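Local coordinates for uncharacterized protein Atu2773 (Agrobacterium tumefaciens, PDB 2QV5) that is of unknown function but belongs to the divergent polysaccharide deacetylase family, whose relatives remove acetyl groups from carbohydrates, at residues Arg118-Ile123 / Arg149-Arg154; Pro7-Gly10 / Leu14-Met17. All blocks are in the same frame, centred on the assembly; numbering follows the deposited sequence.

Contact 1. Residues Arg118-Ile123 / Arg149-Arg154; sequences RSMAKI and RDIGKR
Helices 109-120 and 141-153 of the parallel alpha/beta deacetylase-like fold meet through the buried side chain of Met-120, which reaches a salt-bridge network made by Asp-150, Lys-153 and Arg-154. The CA atoms of Met-120 and Ile-151 are 9.7 Å apart, and the methionine spans the gap because its chain is extended beyond CG (chi2 -174°, chi3 171°). Its CE lies 3.8 Å from Ile-151 CG1, an apolar touch. Met-120 CE also lies 3.6 Å from Asp-150 OD2, the two side chains coming from opposite directions.

Asp-150 has CG anti to the backbone N (chi1 -177°), a turn that brings the carboxylate to the guanidinium of Arg-154 one turn on. Arg-154 grips it side-on: NE meets OD2 at 3.1 Å from above the carboxylate plane, NH2 meets OD1 at 3.3 Å on the syn side, and both oxygens lie near the guanidinium plane. Lys-153 NZ adds a weak bond to OD1. His-117 NE2, from helix 109-120, also bonds to Asp-150 OD1, while Leu-6 of the N-terminal segment packs against both Met-120 and Arg-154. Met-120 SD crosses the extended Arg-154 chain at a slant, 4.0 Å from its CD.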
loop_
_atom_site.group_PDB
_atom_site.type_symbol
_atom_site.label_atom_id
_atom_site.label_comp_id
_atom_site.label_asym_id
_atom_site.label_seq_id
_atom_site.Cartn_x
_atom_site.Cartn_y
_atom_site.Cartn_z
ATOM N N ARG A 118 1.817 3.305 17.068
ATOM C CA ARG A 118 0.998 2.193 17.516
ATOM C C ARG A 118 0.638 1.253 16.362
ATOM O O ARG A 118 0.726 0.041 16.513
ATOM C CB ARG A 118 -0.261 2.692 18.227
ATOM C CG ARG A 118 0.020 3.211 19.629
ATOM C CD ARG A 118 -1.240 3.239 20.476
ATOM N NE ARG A 118 -2.187 4.300 20.110
ATOM C CZ ARG A 118 -2.058 5.593 20.419
ATOM N NH1 ARG A 118 -1.003 6.041 21.094
ATOM N NH2 ARG A 118 -2.997 6.448 20.044
ATOM N N SER A 119 0.257 1.811 15.214
ATOM C CA SER A 119 -0.029 0.998 14.021
ATOM C C SER A 119 1.215 0.278 13.490
ATOM O O SER A 119 1.148 -0.914 13.169
ATOM C CB SER A 119 -0.627 1.857 12.918
ATOM O OG SER A 119 -1.956 2.237 13.231
ATOM N N MET A 120 2.333 1.009 13.428
ATOM C CA MET A 120 3.628 0.528 12.921
ATOM C C MET A 120 4.123 -0.729 13.630
ATOM O O MET A 120 4.785 -1.574 13.038
ATOM C CB MET A 120 4.694 1.634 13.036
ATOM C CG MET A 120 4.717 2.668 11.918
ATOM S SD MET A 120 6.126 3.819 12.054
ATOM C CE MET A 120 5.969 4.670 10.489
ATOM N N ALA A 121 3.787 -0.842 14.911
ATOM C CA ALA A 121 4.281 -1.923 15.754
ATOM C C ALA A 121 3.465 -3.209 15.633
ATOM O O ALA A 121 3.850 -4.243 16.184
ATOM C CB ALA A 121 4.323 -1.445 17.217
ATOM N N LYS A 122 2.353 -3.161 14.904
ATOM C CA LYS A 122 1.444 -4.311 14.843
ATOM C C LYS A 122 1.879 -5.445 13.924
ATOM O O LYS A 122 1.489 -6.596 14.131
ATOM C CB LYS A 122 0.030 -3.852 14.516
ATOM C CG LYS A 122 -0.662 -3.224 15.717
ATOM C CD LYS A 122 -1.985 -2.642 15.322
ATOM C CE LYS A 122 -2.684 -2.027 16.518
ATOM N NZ LYS A 122 -3.943 -1.367 16.083
ATOM N N ILE A 123 2.665 -5.116 12.897
ATOM C CA ILE A 123 3.319 -6.109 12.044
ATOM C C ILE A 123 4.790 -5.735 11.829
ATOM O O ILE A 123 5.240 -4.687 12.261
ATOM C CB ILE A 123 2.641 -6.262 10.648
ATOM C CG1 ILE A 123 2.594 -4.929 9.898
ATOM C CG2 ILE A 123 1.222 -6.861 10.769
ATOM C CD1 ILE A 123 2.350 -5.104 8.407
ATOM N N ARG A 149 7.710 12.836 7.333
ATOM C CA ARG A 149 9.087 12.911 7.831
ATOM C C ARG A 149 9.451 11.703 8.704
ATOM O O ARG A 149 10.532 11.134 8.544
ATOM C CB ARG A 149 9.327 14.205 8.593
ATOM C CG ARG A 149 9.414 15.440 7.706
ATOM C CD ARG A 149 9.895 16.641 8.502
ATOM N NE ARG A 149 9.904 17.861 7.696
ATOM C CZ ARG A 149 10.921 18.250 6.925
ATOM N NH1 ARG A 149 12.029 17.524 6.841
ATOM N NH2 ARG A 149 10.825 19.372 6.227
ATOM N N ASP A 150 8.551 11.307 9.608
ATOM C CA ASP A 150 8.768 10.102 10.422
ATOM C C ASP A 150 8.912 8.839 9.559
ATOM O O ASP A 150 9.870 8.078 9.722
ATOM C CB ASP A 150 7.661 9.906 11.462
ATOM C CG ASP A 150 7.918 8.709 12.365
ATOM O OD1 ASP A 150 8.643 8.854 13.367
ATOM O OD2 ASP A 150 7.402 7.610 12.068
ATOM N N ILE A 151 7.972 8.641 8.634
ATOM C CA ILE A 151 7.997 7.499 7.711
ATOM C C ILE A 151 9.274 7.516 6.860
ATOM O O ILE A 151 9.939 6.484 6.722
ATOM C CB ILE A 151 6.719 7.458 6.814
ATOM C CG1 ILE A 151 5.476 7.209 7.671
ATOM C CG2 ILE A 151 6.826 6.366 5.724
ATOM C CD1 ILE A 151 4.198 7.724 7.066
ATOM N N GLY A 152 9.614 8.699 6.332
ATOM C CA GLY A 152 10.776 8.878 5.474
ATOM C C GLY A 152 12.087 8.514 6.151
ATOM O O GLY A 152 12.926 7.833 5.556
ATOM N N LYS A 153 12.237 8.916 7.415
ATOM C CA LYS A 153 13.484 8.704 8.159
ATOM C C LYS A 153 13.724 7.244 8.559
ATOM O O LYS A 153 14.857 6.859 8.841
ATOM C CB LYS A 153 13.548 9.619 9.390
ATOM C CG LYS A 153 12.965 9.006 10.658
ATOM C CD LYS A 153 12.885 9.999 11.802
ATOM C CE LYS A 153 12.138 9.391 12.974
ATOM N NZ LYS A 153 11.494 10.461 13.791
ATOM N N ARG A 154 12.654 6.445 8.569
ATOM C CA ARG A 154 12.718 5.030 8.941
ATOM C C ARG A 154 12.959 4.129 7.751
ATOM O O ARG A 154 12.903 2.906 7.879
ATOM C CB ARG A 154 11.423 4.600 9.614
ATOM C CG ARG A 154 11.214 5.331 10.896
ATOM C CD ARG A 154 9.898 4.966 11.545
ATOM N NE ARG A 154 9.760 5.791 12.730
ATOM C CZ ARG A 154 10.345 5.545 13.895
ATOM N NH1 ARG A 154 11.109 4.466 14.078
ATOM N NH2 ARG A 154 10.159 6.387 14.891
#

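Contact 2. Residues Pro7-Gly10 / Leu14-Met17; sequences PVVG and LRPM
Pro-7 lays the CB edge of its ring against the ring of Pro-16, with Pro-7 CB 3.9 Å from Pro-16 CG. Both CB atoms point into the space between the two segments, and the two prolines form the inner, more buried end of the contact. Pro-16 also packs against the backbone of the facing segment: its CD is 3.7 Å from Val-8 O, a plain van der Waals approach of a ring methylene to a carbonyl oxygen.

Farther out the backbones take over. Gly-10 N donates to Leu-14 O at 2.9 Å in a nearly straight bond (167° at the hydrogen), with the donor tilted 17° from the carbonyl plane. The same oxygen receives a CA-H...O contact from Val-9, whose CA lies 3.5 Å away. A side-chain methyl joins them: Val-9 CG1, anti to the backbone N (chi1 179°) and beside the carbonyl carbon, comes to 3.7 Å from Leu-14 O. This one carbonyl is therefore met by an amide, an alpha carbon and a methyl.

The other methyl, Val-9 CG2, makes a looser approach to the aliphatic part of Arg-15 at CG. The charged end of Arg-15 turns to Glu-18, with which its NH2 forms a salt bridge. Beyond the prolines, Pro-7 packs on Tyr-126 and Pro-16 on Leu-156.

Val-9 and Arg-15 face each other with CA atoms 4.8 Å apart, and Gly-10 faces Leu-14, so the chain doubles back on itself with a single backbone bond across these segments. The result is a tight surface loop, closed by that bond and leading into helix 16-19, with Arg-15 at its N-cap position and Pro-16 opening its first turn.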
loop_
_atom_site.group_PDB
_atom_site.type_symbol
_atom_site.label_atom_id
_atom_site.label_comp_id
_atom_site.label_asym_id
_atom_site.label_seq_id
_atom_site.Cartn_x
_atom_site.Cartn_y
_atom_site.Cartn_z
ATOM N N PRO A 7 10.031 0.044 12.618
ATOM C CA PRO A 7 11.094 -0.070 11.624
ATOM C C PRO A 7 12.084 1.096 11.724
ATOM O O PRO A 7 11.702 2.232 12.013
ATOM C CB PRO A 7 10.360 -0.075 10.270
ATOM C CG PRO A 7 8.929 0.173 10.550
ATOM C CD PRO A 7 8.701 0.271 12.030
ATOM N N VAL A 8 13.357 0.775 11.535
ATOM C CA VAL A 8 14.431 1.748 11.507
ATOM C C VAL A 8 15.399 1.366 10.397
ATOM O O VAL A 8 15.460 0.207 9.981
ATOM C CB VAL A 8 15.217 1.840 12.865
ATOM C CG1 VAL A 8 14.513 2.754 13.849
ATOM C CG2 VAL A 8 15.470 0.468 13.470
ATOM N N VAL A 9 16.139 2.354 9.916
ATOM C CA VAL A 9 17.268 2.122 9.031
ATOM C C VAL A 9 18.356 1.493 9.896
ATOM O O VAL A 9 18.616 1.972 11.007
ATOM C CB VAL A 9 17.752 3.448 8.424
ATOM C CG1 VAL A 9 18.946 3.240 7.522
ATOM C CG2 VAL A 9 16.627 4.114 7.659
ATOM N N GLY A 10 18.960 0.407 9.405
ATOM C CA GLY A 10 20.054 -0.265 10.104
ATOM C C GLY A 10 21.324 0.562 10.252
ATOM O O GLY A 10 21.456 1.640 9.659
ATOM N N LEU A 14 20.919 -0.006 5.712
ATOM C CA LEU A 14 19.900 -0.782 5.000
ATOM C C LEU A 14 18.489 -0.394 5.474
ATOM O O LEU A 14 18.217 -0.305 6.669
ATOM C CB LEU A 14 20.140 -2.293 5.106
ATOM C CG LEU A 14 19.320 -3.179 4.152
ATOM C CD1 LEU A 14 19.765 -3.046 2.693
ATOM C CD2 LEU A 14 19.395 -4.611 4.574
ATOM N N ARG A 15 17.626 -0.135 4.500
ATOM C CA ARG A 15 16.286 0.381 4.713
ATOM C C ARG A 15 15.309 -0.786 4.659
ATOM O O ARG A 15 15.542 -1.741 3.920
ATOM C CB ARG A 15 15.957 1.385 3.603
ATOM C CG ARG A 15 16.801 2.639 3.664
ATOM C CD ARG A 15 16.547 3.537 2.464
ATOM N NE ARG A 15 17.104 2.938 1.254
ATOM C CZ ARG A 15 17.018 3.473 0.041
ATOM N NH1 ARG A 15 16.390 4.632 -0.133
ATOM N NH2 ARG A 15 17.559 2.844 -1.000
ATOM N N PRO A 16 14.224 -0.726 5.453
ATOM C CA PRO A 16 13.120 -1.693 5.326
ATOM C C PRO A 16 12.629 -1.885 3.893
ATOM O O PRO A 16 12.371 -3.018 3.478
ATOM C CB PRO A 16 12.017 -1.080 6.187
ATOM C CG PRO A 16 12.747 -0.309 7.229
ATOM C CD PRO A 16 14.007 0.213 6.572
ATOM N N MET A 17 12.566 -0.800 3.123
ATOM C CA MET A 17 12.119 -0.874 1.731
ATOM C C MET A 17 13.050 -1.675 0.791
ATOM O O MET A 17 12.616 -2.082 -0.274
ATOM C CB MET A 17 11.853 0.527 1.172
ATOM C CG MET A 17 13.065 1.439 1.025
ATOM S SD MET A 17 12.509 3.055 0.384
ATOM C CE MET A 17 11.940 2.621 -1.203
#

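Contacts 1 and 2 lie on the same side of the chain's centre, with their own centres about 11 Å apart, and contact 2 closes in sequence before contact 1 opens. Arg-154 joins them: the side chain that grips Asp-150 in contact 1 also reaches the N-terminal loop, where its NH1 is 3.1 Å from Pro-7 O, a probable hydrogen bond. Packing continues the seam, since Lys-153 O is 3.5 Å from Val-9 CG2 and Arg-154 O lies close to Pro-16 CD. The loop of contact 2 is thus laid against the C-terminal end of helix 141-153, and a backbone hydrogen bond between Met-17 and Gly-155 extends this junction just past the helix.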